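Local coordinates for 3-oxoacyl-[acyl-carrier-protein] synthase, mitochondrial (Arabidopsis thaliana, PDB 2IX4) that catalyses the condensation steps of mitochondrial fatty acid synthesis, lengthening acyl chains on acyl carrier protein by two carbons taken from malonyl-ACP, at residues T6-M10 with E98-A103; G278-D282 with G295-A299; P311-V317 with V338-H342. One frame throughout, in Å; residues are numbered along the deposited sequence.

Overall arrangement
Contacts 1 and 2 each lay a helix on a strand of the large mixed sheet; contact 3 packs helix ends on the turn leading into another of its strands. Strands 3-12 and 272-281, used by contacts 1 and 2, are neighbours, yet the centres of these contacts lie 29 Å apart. Contacts 2 and 3 are closer, centre to centre 17 Å, and touch where Val297 CA meets Val338 CG2 at 3.9 Å. Contact 1 lies away from the active site and the hexanoic acid pocket. In contact 2 the side chain of Asp282 is about 10 Å from the bound hexanoic acid; in contact 3 that of Val317 is about 7 Å from the potassium ion and about 8 Å from the side chain of His320, a predicted active-site residue.

Contact 1 of 3, residues T6-M10 with E98-A103; sequences TGLGM and EALRDA
Strand 6-10 and the helical segment 98-102 run nearly antiparallel, at 154°, with their axes only 5.6 Å apart; Gly7 lies opposite Ala103 and Gly9 opposite Ala99. Gly7 and Gly9 bring no side chain between strand and helix, so the backbones approach directly. The CA of Gly7 makes a CA-H...O contact with Ala99 O at 3.5 Å, and in the reverse sense Ala99 CA meets Leu8 O at 3.4 Å. The methyl of Ala99 lies against the Leu8-Gly9 peptide, its CB 3.6 Å from Gly9 N.

Two acidic side chains, one helical turn apart, reach backbone N-H groups two residues apart on the strand. Asp102 OD2 accepts from Leu8 N at 2.8 Å through its anti lone pair, the bond being fairly straight (158°). The same oxygen is also bonded to the hydroxyl of Tyr271, while OD1 forms a salt bridge with Lys269, so the carboxylate is gripped at both oxygens. Glu98 is extended, with CG anti to the backbone N (chi1 -176°), which carries its carboxylate past Gly9 to Met10. There OE1 receives Met10 N at 3.0 Å from well above the carboxylate plane. Its OE2 takes the backbone N-H of Val18 and a water that donates also to Leu8 O, 2.7 Å from that carbonyl oxygen. The side chains of Leu8 and Met10 point away from helix 87-102 and pack on helix 364-378, from the other layer. A strand with glycines facing one helical layer and large apolar residues facing another is consistent with the layered alpha-beta-alpha-beta-alpha thiolase fold of beta-ketoacyl synthases, in which contact 1 joins an outer helix to the sheet.

Contact 2 of 3, residues G278-D282 with G295-A299; sequences GMSGD and GAVLA
Ser280 OG donates a short hydrogen bond, 2.5 Å, to Gly295 O in the first turn of helix 294-307. The hydroxyl arrives from above the carbonyl plane, 38° out of it. Gly295 O also accepts the helical bond from Ala299 N at 3.0 Å, and the two donors come from opposite faces of the carbonyl plane. A chi1 of 74° sets OG between the backbone N and carbonyl carbon of Ser280, turned to the helix, while its CB rests 3.7 Å from Leu298 CB. Along the same strand, Gly278 CA makes a CA-H...O contact with Ala299 O at 3.3 Å, with no side chain on the glycine between them.

The strand and helix segments run nearly antiparallel at 157°, their axes 6.8 Å apart. They form a strand-loop-helix unit of the thiolase fold: after strand 272-281 the chain loops out and returns as helix 294-307, antiparallel to that strand.

Asp282 OD1 reaches 3.3 Å from Gly295 CA, and a water donates to this oxygen while accepting from Ala296 N, 3.1 Å away. Farther out, Asn423 ND2 on the adjoining strand 422-429 is hydrogen-bonded to both Ser280 OG and Asp282 OD1, linking the two polar side chains. Leu298 packs on Glu114 of the second subunit, and Met279, pointing from the helix, on Asp197 of that subunit.

Contact 3 of 3, residues P311-V317 with V338-H342; sequences PNQIDYV and VFSEH
The His342 ring has Asn312 CA over one face, 3.6 Å from the ring centroid and 14° off the normal, a CH-pi contact. At the ring's edge, near its plane, lies Ile314 O, which accepts a hydrogen bond from NE2 at 2.8 Å with an N-H...O angle of 158°. CG anti to the backbone N (chi1 -175°) sends the imidazole across the 3-10 turn 311-313, and the face contact and edge bond together would limit its rotation. Since a carbonyl oxygen can only accept, the bond is consistent with a proton on NE2.

The Phe339 ring has Val338 CG1 offset over one face. At its edge stands Pro311 O, 3.3 Å from CD2, the same carbonyl oxygen that takes the turn's own bond from Ile314 N. Ile314 crosses the phenylalanine at about a right angle, with CB 3.6 Å from CE2 and CG1 close to the ring's plane. Deeper in, Val317 CG2 meets CZ at 3.9 Å. Pro311 CB packs on Phe339 CD2 and also approaches Val338 O.

Around this cluster, Leu304 of helix 294-307 packs on both Ile314 and Val338, and Leu348 on Val317 and His342. Contact 3 thus joins the end of helix 325-339 and the start of helix 341-344 to the turn that leads into strand 316-318, within a beta-alpha-beta crossover to the parallel neighbour strand 349-351, part of the thiolase-type core.

Contact 1 of 3, residues T6-M10 with E98-A103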
loop_
_atom_site.group_PDB
_atom_site.type_symbol
_atom_site.label_atom_id
_atom_site.label_comp_id
_atom_site.label_asym_id
_atom_site.label_seq_id
_atom_site.Cartn_x
_atom_site.Cartn_y
_atom_site.Cartn_z
ATOM N N THR A 6 -5.322 -22.941 1.064
ATOM C CA THR A 6 -5.105 -24.153 0.274
ATOM C C THR A 6 -3.687 -24.278 -0.287
ATOM O O THR A 6 -3.338 -25.302 -0.871
ATOM C CB THR A 6 -6.128 -24.271 -0.886
ATOM O OG1 THR A 6 -6.138 -23.059 -1.651
ATOM C CG2 THR A 6 -7.525 -24.537 -0.352
ATOM N N GLY A 7 -2.871 -23.243 -0.103
ATOM C CA GLY A 7 -1.494 -23.264 -0.588
ATOM C C GLY A 7 -0.587 -22.366 0.223
ATOM O O GLY A 7 -0.984 -21.268 0.608
ATOM N N LEU A 8 0.628 -22.844 0.484
ATOM C CA LEU A 8 1.629 -22.079 1.229
ATOM C C LEU A 8 2.918 -21.952 0.421
ATOM O O LEU A 8 3.343 -22.902 -0.243
ATOM C CB LEU A 8 1.926 -22.738 2.583
ATOM C CG LEU A 8 0.800 -23.042 3.584
ATOM C CD1 LEU A 8 1.347 -23.820 4.767
ATOM C CD2 LEU A 8 0.109 -21.782 4.069
ATOM N N GLY A 9 3.537 -20.774 0.480
ATOM C CA GLY A 9 4.788 -20.532 -0.235
ATOM C C GLY A 9 5.615 -19.474 0.459
ATOM O O GLY A 9 5.076 -18.472 0.927
ATOM N N MET A 10 6.925 -19.694 0.536
ATOM C CA MET A 10 7.807 -18.725 1.192
ATOM C C MET A 10 9.270 -18.844 0.781
ATOM O O MET A 10 9.733 -19.906 0.350
ATOM C CB MET A 10 7.672 -18.809 2.724
ATOM C CG MET A 10 8.293 -20.055 3.365
ATOM S SD MET A 10 7.548 -20.554 4.931
ATOM C CE MET A 10 7.407 -18.989 5.785
ATOM N N GLU A 98 5.322 -21.355 -5.561
ATOM C CA GLU A 98 5.272 -22.482 -4.633
ATOM C C GLU A 98 3.866 -22.655 -4.060
ATOM O O GLU A 98 3.329 -23.764 -4.052
ATOM C CB GLU A 98 6.289 -22.310 -3.498
ATOM C CG GLU A 98 6.352 -23.503 -2.548
ATOM C CD GLU A 98 7.116 -23.228 -1.260
ATOM O OE1 GLU A 98 7.652 -22.109 -1.083
ATOM O OE2 GLU A 98 7.177 -24.148 -0.420
ATOM N N ALA A 99 3.282 -21.553 -3.584
ATOM C CA ALA A 99 1.929 -21.558 -3.024
ATOM C C ALA A 99 0.879 -22.076 -4.011
ATOM O O ALA A 99 0.047 -22.909 -3.655
ATOM C CB ALA A 99 1.554 -20.164 -2.519
ATOM N N LEU A 100 0.930 -21.587 -5.248
ATOM C CA LEU A 100 -0.032 -21.982 -6.282
ATOM C C LEU A 100 0.100 -23.446 -6.700
ATOM O O LEU A 100 -0.905 -24.118 -6.957
ATOM C CB LEU A 100 0.068 -21.058 -7.501
ATOM C CG LEU A 100 -0.485 -19.640 -7.302
ATOM C CD1 LEU A 100 0.103 -18.688 -8.329
ATOM C CD2 LEU A 100 -2.012 -19.625 -7.355
ATOM N N ARG A 101 1.334 -23.936 -6.767
ATOM C CA ARG A 101 1.574 -25.344 -7.090
ATOM C C ARG A 101 1.160 -26.251 -5.930
ATOM O O ARG A 101 0.620 -27.336 -6.147
ATOM C CB ARG A 101 3.028 -25.572 -7.507
ATOM C CG ARG A 101 3.341 -24.942 -8.856
ATOM C CD ARG A 101 4.752 -25.211 -9.335
ATOM N NE ARG A 101 5.041 -24.427 -10.535
ATOM C CZ ARG A 101 4.774 -24.818 -11.779
ATOM N NH1 ARG A 101 4.222 -26.003 -12.020
ATOM N NH2 ARG A 101 5.071 -24.019 -12.796
ATOM N N ASP A 102 1.393 -25.777 -4.706
ATOM C CA ASP A 102 0.904 -26.427 -3.486
ATOM C C ASP A 102 -0.627 -26.534 -3.495
ATOM O O ASP A 102 -1.184 -27.589 -3.177
ATOM C CB ASP A 102 1.388 -25.650 -2.255
ATOM C CG ASP A 102 1.059 -26.343 -0.940
ATOM O OD1 ASP A 102 1.027 -27.591 -0.891
ATOM O OD2 ASP A 102 0.859 -25.623 0.060
ATOM N N ALA A 103 -1.289 -25.442 -3.877
ATOM C CA ALA A 103 -2.750 -25.385 -3.983
ATOM C C ALA A 103 -3.289 -26.076 -5.238
ATOM O O ALA A 103 -4.504 -26.249 -5.382
ATOM C CB ALA A 103 -3.221 -23.936 -3.939
HETATM O O HOH W 1 4.609 -25.268 -0.046
#

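Contact 2 of 3, residues G278-D282 with G295-A299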
loop_
_atom_site.group_PDB
_atom_site.type_symbol
_atom_site.label_atom_id
_atom_site.label_comp_id
_atom_site.label_asym_id
_atom_site.label_seq_id
_atom_site.Cartn_x
_atom_site.Cartn_y
_atom_site.Cartn_z
ATOM N N GLY A 278 -8.416 -8.715 12.770
ATOM C CA GLY A 278 -8.593 -7.570 13.653
ATOM C C GLY A 278 -7.655 -6.451 13.273
ATOM O O GLY A 278 -6.467 -6.686 13.054
ATOM N N MET A 279 -8.192 -5.234 13.200
ATOM C CA MET A 279 -7.414 -4.054 12.830
ATOM C C MET A 279 -7.612 -2.945 13.836
ATOM O O MET A 279 -8.719 -2.744 14.333
ATOM C CB MET A 279 -7.828 -3.539 11.452
ATOM C CG MET A 279 -7.431 -4.426 10.287
ATOM S SD MET A 279 -8.189 -3.872 8.745
ATOM C CE MET A 279 -9.906 -4.299 9.029
ATOM N N SER A 280 -6.538 -2.217 14.121
ATOM C CA SER A 280 -6.621 -1.039 14.975
ATOM C C SER A 280 -5.506 -0.053 14.663
ATOM O O SER A 280 -4.615 -0.332 13.853
ATOM C CB SER A 280 -6.555 -1.438 16.451
ATOM O OG SER A 280 -5.238 -1.819 16.810
ATOM N N GLY A 281 -5.582 1.102 15.315
ATOM C CA GLY A 281 -4.527 2.096 15.295
ATOM C C GLY A 281 -4.197 2.521 16.713
ATOM O O GLY A 281 -5.094 2.651 17.553
ATOM N N ASP A 282 -2.908 2.721 16.980
ATOM C CA ASP A 282 -2.440 3.189 18.286
ATOM C C ASP A 282 -2.866 4.629 18.550
ATOM O O ASP A 282 -3.201 4.985 19.681
ATOM C CB ASP A 282 -0.912 3.096 18.384
ATOM C CG ASP A 282 -0.398 1.661 18.416
ATOM O OD1 ASP A 282 -1.194 0.728 18.659
ATOM O OD2 ASP A 282 0.820 1.467 18.212
ATOM N N GLY A 295 -3.689 -0.502 21.406
ATOM C CA GLY A 295 -3.814 -0.817 19.987
ATOM C C GLY A 295 -3.722 -2.307 19.731
ATOM O O GLY A 295 -4.551 -2.878 19.016
ATOM N N ALA A 296 -2.712 -2.937 20.328
ATOM C CA ALA A 296 -2.524 -4.382 20.223
ATOM C C ALA A 296 -3.690 -5.147 20.863
ATOM O O ALA A 296 -4.128 -6.163 20.328
ATOM C CB ALA A 296 -1.202 -4.789 20.849
ATOM N N VAL A 297 -4.192 -4.644 21.993
ATOM C CA VAL A 297 -5.374 -5.217 22.654
ATOM C C VAL A 297 -6.591 -5.180 21.720
ATOM O O VAL A 297 -7.278 -6.192 21.538
ATOM C CB VAL A 297 -5.700 -4.496 24.002
ATOM C CG1 VAL A 297 -7.074 -4.901 24.534
ATOM C CG2 VAL A 297 -4.625 -4.780 25.047
ATOM N N LEU A 298 -6.836 -4.015 21.117
ATOM C CA LEU A 298 -7.957 -3.836 20.195
ATOM C C LEU A 298 -7.881 -4.782 19.002
ATOM O O LEU A 298 -8.871 -5.414 18.649
ATOM C CB LEU A 298 -8.043 -2.383 19.720
ATOM C CG LEU A 298 -8.629 -1.364 20.702
ATOM C CD1 LEU A 298 -8.496 0.049 20.148
ATOM C CD2 LEU A 298 -10.090 -1.682 21.010
ATOM N N ALA A 299 -6.699 -4.889 18.403
ATOM C CA ALA A 299 -6.495 -5.739 17.232
ATOM C C ALA A 299 -6.776 -7.211 17.535
ATOM O O ALA A 299 -7.431 -7.901 16.746
ATOM C CB ALA A 299 -5.082 -5.560 16.688
HETATM O O HOH W 2 -0.349 -1.029 20.995
#

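Contact 3 of 3, residues P311-V317 with V338-H342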
loop_
_atom_site.group_PDB
_atom_site.type_symbol
_atom_site.label_atom_id
_atom_site.label_comp_id
_atom_site.label_asym_id
_atom_site.label_seq_id
_atom_site.Cartn_x
_atom_site.Cartn_y
_atom_site.Cartn_z
ATOM N N PRO A 311 -11.138 -15.855 24.510
ATOM C CA PRO A 311 -9.684 -15.872 24.699
ATOM C C PRO A 311 -9.137 -17.253 25.081
ATOM O O PRO A 311 -8.098 -17.664 24.556
ATOM C CB PRO A 311 -9.473 -14.875 25.843
ATOM C CG PRO A 311 -10.593 -13.921 25.702
ATOM C CD PRO A 311 -11.767 -14.742 25.248
ATOM N N ASN A 312 -9.843 -17.961 25.963
ATOM C CA ASN A 312 -9.415 -19.284 26.436
ATOM C C ASN A 312 -9.418 -20.386 25.364
ATOM O O ASN A 312 -8.904 -21.486 25.592
ATOM C CB ASN A 312 -10.226 -19.717 27.670
ATOM C CG ASN A 312 -11.726 -19.787 27.404
ATOM O OD1 ASN A 312 -12.174 -20.348 26.402
ATOM N ND2 ASN A 312 -12.511 -19.231 28.321
ATOM N N GLN A 313 -9.997 -20.081 24.204
ATOM C CA GLN A 313 -10.056 -21.026 23.088
ATOM C C GLN A 313 -8.897 -20.859 22.103
ATOM O O GLN A 313 -8.867 -21.514 21.059
ATOM C CB GLN A 313 -11.401 -20.921 22.364
ATOM C CG GLN A 313 -12.568 -21.529 23.136
ATOM C CD GLN A 313 -13.911 -21.249 22.487
ATOM O OE1 GLN A 313 -14.327 -20.097 22.366
ATOM N NE2 GLN A 313 -14.600 -22.308 22.077
ATOM N N ILE A 314 -7.941 -19.997 22.445
ATOM C CA ILE A 314 -6.775 -19.757 21.593
ATOM C C ILE A 314 -5.578 -20.569 22.080
ATOM O O ILE A 314 -5.108 -20.400 23.205
ATOM C CB ILE A 314 -6.427 -18.241 21.483
ATOM C CG1 ILE A 314 -7.639 -17.429 21.003
ATOM C CG2 ILE A 314 -5.220 -18.013 20.570
ATOM C CD1 ILE A 314 -8.280 -17.913 19.699
ATOM N N ASP A 315 -5.096 -21.454 21.215
ATOM C CA ASP A 315 -4.030 -22.384 21.569
ATOM C C ASP A 315 -2.637 -21.776 21.438
ATOM O O ASP A 315 -1.790 -21.975 22.311
ATOM C CB ASP A 315 -4.132 -23.661 20.728
ATOM C CG ASP A 315 -5.346 -24.500 21.081
ATOM O OD1 ASP A 315 -5.907 -24.331 22.184
ATOM O OD2 ASP A 315 -5.737 -25.343 20.252
ATOM N N TYR A 316 -2.407 -21.042 20.349
ATOM C CA TYR A 316 -1.083 -20.489 20.053
ATOM C C TYR A 316 -1.134 -19.045 19.553
ATOM O O TYR A 316 -1.965 -18.696 18.718
ATOM C CB TYR A 316 -0.332 -21.377 19.047
ATOM C CG TYR A 316 0.975 -20.780 18.561
ATOM C CD1 TYR A 316 2.029 -20.540 19.449
ATOM C CD2 TYR A 316 1.158 -20.453 17.217
ATOM C CE1 TYR A 316 3.230 -19.983 19.012
ATOM C CE2 TYR A 316 2.358 -19.898 16.767
ATOM C CZ TYR A 316 3.388 -19.666 17.674
ATOM O OH TYR A 316 4.578 -19.116 17.247
ATOM N N VAL A 317 -0.244 -18.214 20.085
ATOM C CA VAL A 317 -0.078 -16.845 19.611
ATOM C C VAL A 317 1.348 -16.657 19.090
ATOM O O VAL A 317 2.316 -16.823 19.833
ATOM C CB VAL A 317 -0.396 -15.800 20.717
ATOM C CG1 VAL A 317 -0.007 -14.391 20.274
ATOM C CG2 VAL A 317 -1.872 -15.847 21.100
ATOM N N VAL A 338 -5.545 -9.370 27.162
ATOM C CA VAL A 338 -6.512 -10.065 26.315
ATOM C C VAL A 338 -6.851 -11.459 26.853
ATOM O O VAL A 338 -8.013 -11.870 26.849
ATOM C CB VAL A 338 -6.016 -10.149 24.847
ATOM C CG1 VAL A 338 -6.905 -11.063 24.009
ATOM C CG2 VAL A 338 -5.959 -8.759 24.230
ATOM N N PHE A 339 -5.836 -12.176 27.321
ATOM C CA PHE A 339 -6.007 -13.573 27.704
ATOM C C PHE A 339 -6.071 -13.804 29.220
ATOM O O PHE A 339 -6.482 -14.876 29.668
ATOM C CB PHE A 339 -4.929 -14.434 27.038
ATOM C CG PHE A 339 -4.995 -14.423 25.535
ATOM C CD1 PHE A 339 -4.154 -13.598 24.793
ATOM C CD2 PHE A 339 -5.912 -15.223 24.860
ATOM C CE1 PHE A 339 -4.218 -13.579 23.400
ATOM C CE2 PHE A 339 -5.984 -15.213 23.472
ATOM C CZ PHE A 339 -5.135 -14.388 22.738
ATOM N N SER A 340 -5.693 -12.784 29.993
ATOM C CA SER A 340 -5.678 -12.832 31.464
ATOM C C SER A 340 -5.339 -14.212 32.043
ATOM O O SER A 340 -4.207 -14.677 31.902
ATOM C CB SER A 340 -6.980 -12.266 32.054
ATOM O OG SER A 340 -8.116 -12.948 31.552
ATOM N N GLU A 341 -6.321 -14.864 32.666
ATOM C CA GLU A 341 -6.113 -16.145 33.353
ATOM C C GLU A 341 -5.580 -17.238 32.419
ATOM O O GLU A 341 -4.759 -18.062 32.825
ATOM C CB GLU A 341 -7.406 -16.612 34.041
ATOM C CG GLU A 341 -8.280 -15.492 34.621
ATOM C CD GLU A 341 -7.659 -14.804 35.828
ATOM O OE1 GLU A 341 -7.119 -13.688 35.663
ATOM O OE2 GLU A 341 -7.711 -15.374 36.939
ATOM N N HIS A 342 -6.041 -17.226 31.168
ATOM C CA HIS A 342 -5.598 -18.181 30.145
ATOM C C HIS A 342 -4.100 -18.055 29.856
ATOM O O HIS A 342 -3.444 -19.039 29.510
ATOM C CB HIS A 342 -6.415 -17.995 28.861
ATOM C CG HIS A 342 -6.118 -19.006 27.796
ATOM N ND1 HIS A 342 -6.422 -20.343 27.932
ATOM C CD2 HIS A 342 -5.563 -18.869 26.568
ATOM C CE1 HIS A 342 -6.054 -20.989 26.839
ATOM N NE2 HIS A 342 -5.533 -20.117 25.994
#